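Conserved hypothetical protein (Nitrosomonas europaea, PDB 1XFS) is of unknown function but belongs to the AHA1 family and probably adopts the Bet v 1-like fold, whose relatives often hold a ligand in a cavity. Local coordinates at residues Arg54-Glu58 and Val93-Arg97; Val113-Ile118 and Thr130-Asn136. All blocks are in the same frame, centred on the assembly; numbering follows the deposited sequence.

Contact 1 (Arg54-Glu58 and Val93-Arg97)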
loop_
_atom_site.group_PDB
_atom_site.type_symbol
_atom_site.label_atom_id
_atom_site.label_comp_id
_atom_site.label_asym_id
_atom_site.label_seq_id
_atom_site.Cartn_x
_atom_site.Cartn_y
_atom_site.Cartn_z
ATOM N N ARG A 54 4.973 -5.220 -10.270
ATOM C CA ARG A 54 5.807 -4.122 -9.823
ATOM C C ARG A 54 5.036 -3.398 -8.731
ATOM O O ARG A 54 3.816 -3.508 -8.650
ATOM C CB ARG A 54 6.065 -3.141 -10.976
ATOM C CG ARG A 54 4.795 -2.510 -11.531
ATOM C CD ARG A 54 5.082 -1.520 -12.653
ATOM N NE ARG A 54 3.856 -0.891 -13.149
ATOM C CZ ARG A 54 3.128 -0.015 -12.461
ATOM N NH1 ARG A 54 3.499 0.353 -11.241
ATOM N NH2 ARG A 54 2.022 0.495 -12.989
ATOM N N PRO A 55 5.748 -2.681 -7.852
ATOM C CA PRO A 55 5.097 -1.931 -6.774
ATOM C C PRO A 55 4.157 -0.924 -7.440
ATOM O O PRO A 55 4.572 -0.175 -8.331
ATOM C CB PRO A 55 6.274 -1.257 -6.078
ATOM C CG PRO A 55 7.374 -2.267 -6.234
ATOM C CD PRO A 55 7.212 -2.710 -7.670
ATOM N N GLY A 56 2.899 -0.914 -7.014
ATOM C CA GLY A 56 1.925 -0.018 -7.609
ATOM C C GLY A 56 1.196 -0.662 -8.778
ATOM O O GLY A 56 0.275 -0.072 -9.349
ATOM N N GLY A 57 1.611 -1.875 -9.132
ATOM C CA GLY A 57 0.998 -2.591 -10.242
ATOM C C GLY A 57 -0.268 -3.330 -9.848
ATOM O O GLY A 57 -0.393 -3.830 -8.731
ATOM N N GLU A 58 -1.214 -3.410 -10.776
ATOM C CA GLU A 58 -2.478 -4.066 -10.500
ATOM C C GLU A 58 -2.408 -5.590 -10.483
ATOM O O GLU A 58 -1.692 -6.207 -11.267
ATOM C CB GLU A 58 -3.531 -3.602 -11.519
ATOM C CG GLU A 58 -4.896 -4.264 -11.378
ATOM C CD GLU A 58 -5.925 -3.636 -12.300
ATOM O OE1 GLU A 58 -5.637 -3.504 -13.510
ATOM O OE2 GLU A 58 -7.023 -3.289 -11.820
ATOM N N VAL A 93 -5.833 -0.344 -5.056
ATOM C CA VAL A 93 -5.941 -0.877 -6.405
ATOM C C VAL A 93 -4.790 -0.294 -7.229
ATOM O O VAL A 93 -3.821 0.227 -6.669
ATOM C CB VAL A 93 -7.323 -0.550 -7.058
ATOM C CG1 VAL A 93 -8.435 -1.288 -6.309
ATOM C CG2 VAL A 93 -7.584 0.951 -7.050
ATOM N N LYS A 94 -4.883 -0.386 -8.551
ATOM C CA LYS A 94 -3.819 0.106 -9.421
ATOM C C LYS A 94 -3.294 1.495 -9.049
ATOM O O LYS A 94 -4.061 2.391 -8.687
ATOM C CB LYS A 94 -4.294 0.109 -10.878
ATOM C CG LYS A 94 -3.242 0.572 -11.882
ATOM C CD LYS A 94 -3.773 0.504 -13.310
ATOM C CE LYS A 94 -2.724 0.954 -14.318
ATOM N NZ LYS A 94 -3.247 0.971 -15.716
ATOM N N ASN A 95 -1.976 1.648 -9.139
ATOM C CA ASN A 95 -1.287 2.905 -8.850
ATOM C C ASN A 95 -1.456 3.379 -7.401
ATOM O O ASN A 95 -1.349 4.573 -7.116
ATOM C CB ASN A 95 -1.761 3.993 -9.825
ATOM C CG ASN A 95 -1.334 3.715 -11.261
ATOM O OD1 ASN A 95 -2.042 4.054 -12.208
ATOM N ND2 ASN A 95 -0.163 3.108 -11.426
ATOM N N TYR A 96 -1.722 2.433 -6.497
ATOM C CA TYR A 96 -1.877 2.709 -5.062
ATOM C C TYR A 96 -3.138 3.481 -4.677
ATOM O O TYR A 96 -3.193 4.091 -3.608
ATOM C CB TYR A 96 -0.672 3.489 -4.528
ATOM C CG TYR A 96 0.679 2.836 -4.713
ATOM C CD1 TYR A 96 0.976 1.607 -4.125
ATOM C CD2 TYR A 96 1.696 3.496 -5.407
ATOM C CE1 TYR A 96 2.257 1.055 -4.213
ATOM C CE2 TYR A 96 2.980 2.956 -5.500
ATOM C CZ TYR A 96 3.250 1.733 -4.896
ATOM O OH TYR A 96 4.515 1.202 -4.964
ATOM N N ARG A 97 -4.142 3.467 -5.545
ATOM C CA ARG A 97 -5.392 4.169 -5.259
ATOM C C ARG A 97 -6.187 3.455 -4.170
ATOM O O ARG A 97 -6.288 2.232 -4.179
ATOM C CB ARG A 97 -6.257 4.232 -6.521
ATOM C CG ARG A 97 -7.592 4.940 -6.332
ATOM C CD ARG A 97 -8.375 4.975 -7.637
ATOM N NE ARG A 97 -7.669 5.705 -8.691
ATOM C CZ ARG A 97 -7.418 7.013 -8.651
ATOM N NH1 ARG A 97 -6.770 7.601 -9.650
ATOM N NH2 ARG A 97 -7.818 7.736 -7.613
HETATM O O HOH W 1 -7.626 -0.338 -10.570
#
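The ring of Tyr96 lies with one face over Gly56, whose CA sits 3.6 Å from the ring centroid and 18° off its normal, a CH-pi contact; beyond it, Tyr96 OH reaches Pro55 CB at 3.2 Å. Glycine suits the place twice over: a CB on Gly56 would press on the ring, and its positive phi is what the third position of the type II turn from Arg54 to Gly57 favours. Gly57 N closes that turn on Arg54 O (2.8 Å). With the turn so set, Gly56 O faces the other loop and accepts from Asn95 N at 2.8 Å, the one direct hydrogen bond between the segments. Farther along, Glu58 CB packs on Lys94 CB (3.8 Å), while the guanidinium of Arg54, salt-bridged to Asp52, brings its edge to Asn95. Tyr96 also rests on Cys76 and Leu78 of strand 70-81. Here a glycine-containing beta turn, linking strands 45-51 and 58-64, docks on the tight connection between the two-residue strands 92-93 and 97-98.

Contact 2 (Val113-Ile118 and Thr130-Asn136)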
loop_
_atom_site.group_PDB
_atom_site.type_symbol
_atom_site.label_atom_id
_atom_site.label_comp_id
_atom_site.label_asym_id
_atom_site.label_seq_id
_atom_site.Cartn_x
_atom_site.Cartn_y
_atom_site.Cartn_z
ATOM N N VAL A 113 -11.004 -7.185 3.383
ATOM C CA VAL A 113 -9.820 -6.404 3.037
ATOM C C VAL A 113 -8.596 -7.026 3.701
ATOM O O VAL A 113 -8.612 -7.322 4.894
ATOM C CB VAL A 113 -9.946 -4.941 3.527
ATOM C CG1 VAL A 113 -8.693 -4.169 3.164
ATOM C CG2 VAL A 113 -11.176 -4.287 2.925
HETATM N N MSE A 114 -7.524 -7.218 2.942
HETATM C CA MSE A 114 -6.338 -7.815 3.526
HETATM C C MSE A 114 -5.062 -7.443 2.791
HETATM O O MSE A 114 -5.097 -6.939 1.669
HETATM C CB MSE A 114 -6.462 -9.343 3.500
HETATM C CG MSE A 114 -6.471 -9.928 2.084
HETATM SE SE MSE A 114 -6.221 -11.856 2.048
HETATM C CE MSE A 114 -7.939 -12.397 1.341
ATOM N N THR A 115 -3.936 -7.679 3.450
ATOM C CA THR A 115 -2.638 -7.487 2.826
ATOM C C THR A 115 -1.969 -8.829 3.037
ATOM O O THR A 115 -1.911 -9.341 4.155
ATOM C CB THR A 115 -1.792 -6.374 3.462
ATOM O OG1 THR A 115 -2.367 -5.105 3.128
ATOM C CG2 THR A 115 -0.350 -6.423 2.918
ATOM N N ALA A 116 -1.505 -9.410 1.939
ATOM C CA ALA A 116 -0.864 -10.709 1.968
ATOM C C ALA A 116 0.635 -10.541 1.833
ATOM O O ALA A 116 1.115 -9.788 0.986
ATOM C CB ALA A 116 -1.397 -11.561 0.821
ATOM N N VAL A 117 1.372 -11.226 2.695
ATOM C CA VAL A 117 2.816 -11.186 2.641
ATOM C C VAL A 117 3.240 -12.628 2.422
ATOM O O VAL A 117 2.907 -13.511 3.213
ATOM C CB VAL A 117 3.430 -10.649 3.950
ATOM C CG1 VAL A 117 4.955 -10.755 3.883
ATOM C CG2 VAL A 117 3.015 -9.202 4.167
ATOM N N ILE A 118 3.942 -12.864 1.323
ATOM C CA ILE A 118 4.404 -14.199 0.988
ATOM C C ILE A 118 5.924 -14.203 1.027
ATOM O O ILE A 118 6.559 -13.422 0.331
ATOM C CB ILE A 118 3.955 -14.611 -0.431
ATOM C CG1 ILE A 118 2.435 -14.532 -0.550
ATOM C CG2 ILE A 118 4.462 -16.007 -0.746
ATOM C CD1 ILE A 118 1.683 -15.332 0.497
ATOM N N THR A 130 5.897 -19.302 3.327
ATOM C CA THR A 130 5.227 -18.725 4.478
ATOM C C THR A 130 4.269 -17.644 3.976
ATOM O O THR A 130 4.674 -16.735 3.253
ATOM C CB THR A 130 6.258 -18.121 5.464
ATOM O OG1 THR A 130 7.149 -19.152 5.913
ATOM C CG2 THR A 130 5.562 -17.515 6.670
ATOM N N ALA A 131 2.994 -17.766 4.334
ATOM C CA ALA A 131 1.990 -16.791 3.912
ATOM C C ALA A 131 1.284 -16.190 5.121
ATOM O O ALA A 131 0.822 -16.912 6.004
ATOM C CB ALA A 131 0.964 -17.450 2.986
ATOM N N CYS A 132 1.212 -14.864 5.161
ATOM C CA CYS A 132 0.551 -14.168 6.258
ATOM C C CYS A 132 -0.486 -13.224 5.678
ATOM O O CYS A 132 -0.195 -12.464 4.752
ATOM C CB CYS A 132 1.560 -13.362 7.091
ATOM S SG CYS A 132 0.815 -12.356 8.423
ATOM N N ALA A 133 -1.700 -13.297 6.210
ATOM C CA ALA A 133 -2.782 -12.430 5.771
ATOM C C ALA A 133 -3.015 -11.441 6.901
ATOM O O ALA A 133 -3.353 -11.834 8.023
ATOM C CB ALA A 133 -4.048 -13.240 5.496
HETATM N N MSE A 134 -2.807 -10.159 6.601
HETATM C CA MSE A 134 -2.961 -9.084 7.582
HETATM C C MSE A 134 -4.340 -8.445 7.471
HETATM O O MSE A 134 -4.782 -8.098 6.379
HETATM C CB MSE A 134 -1.892 -8.008 7.356
HETATM C CG MSE A 134 -0.470 -8.512 7.383
HETATM SE SE MSE A 134 0.748 -7.078 6.878
HETATM C CE MSE A 134 0.839 -6.204 8.554
ATOM N N HIS A 135 -5.016 -8.295 8.607
ATOM C CA HIS A 135 -6.342 -7.692 8.625
ATOM C C HIS A 135 -6.340 -6.381 9.397
ATOM O O HIS A 135 -5.389 -6.083 10.115
ATOM C CB HIS A 135 -7.348 -8.658 9.242
ATOM C CG HIS A 135 -7.353 -9.999 8.588
ATOM N ND1 HIS A 135 -6.488 -11.004 8.956
ATOM C CD2 HIS A 135 -8.065 -10.475 7.539
ATOM C CE1 HIS A 135 -6.664 -12.045 8.158
ATOM N NE2 HIS A 135 -7.612 -11.747 7.291
ATOM N N ASN A 136 -7.412 -5.602 9.256
ATOM C CA ASN A 136 -7.491 -4.317 9.929
ATOM C C ASN A 136 -8.061 -4.369 11.342
ATOM O O ASN A 136 -7.760 -3.502 12.160
ATOM C CB ASN A 136 -8.277 -3.307 9.064
ATOM C CG ASN A 136 -9.633 -3.833 8.598
ATOM O OD1 ASN A 136 -10.132 -3.428 7.544
ATOM N ND2 ASN A 136 -10.241 -4.716 9.382
HETATM O O HOH W 2 -9.348 -6.713 7.365
HETATM O O HOH W 3 4.686 -14.762 5.169
#
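Antiparallel pairing satisfies backbone groups two at a time, and this ladder follows the rule closely. Thr115 faces Met134 as a hydrogen-bonded pair: Thr115 N donates to Met134 O at 3.1 Å, and Met134 N returns a bond to Thr115 O at 2.7 Å. Two residues on, Val117 N gives to Cys132 O and Cys132 N to Val117 O, both at 2.9 Å. Between and beyond them, Ala116 with Ala133 and Ile118 with Ala131 are non-hydrogen-bonded pairs, so their polar groups turn outward; Ala116 and Ile118 pair with Trp88 and Leu86 of strand 85-89, and Ala131 with Leu14 of strand 11-18. Where direct pairing stops, water 2 takes over, donating to Val113 O (2.6 Å) and accepting from Asn136 N (2.9 Å). Water 3 donates to Val117 O at 2.9 Å, giving that carbonyl a second donor, and weakly to Thr130 O.

Side chains divide by face. Ile118 CD1 meets Ala131 CB at 3.3 Å on the face shared with Ala116 and Ala133, where Trp153 and Phe149 of helix 149-167 pack. On the other, Val117 CG2 touches the selenium SE of Met134 at 4.1 Å, and Thr115 OG1 bonds to Tyr96 O of the second subunit. His135 is satisfied at both ring nitrogens, by Leu10 O and His144 ND1. A long antiparallel hairpin packed by one face against a C-terminal helix is characteristic of the Bet v 1-like helix-grip fold.

In the fold
From the N terminus, the chain runs through strand 11-18, two helices and strand 45-51 before reaching 54-58. Contact 1 closes a loop of 34 intervening residues, mostly strand, by bringing 93-97 back to the turn ahead of strand 58-64. Only afterwards does contact 2 open, and its shorter loop of 11 residues is the remainder of the hairpin of strands 115-122 and 127-134, the strand ends and the turn between them. The two are therefore in series, neither nested nor crossed, with centres about 17 Å apart. Contact 1 joins peripheral connections near edge strand 45-51; contact 2 joins inner strands of the same sheet. The dimer relates them: Tyr96 and Arg97 of one subunit bond to Thr115 and His135 of the other.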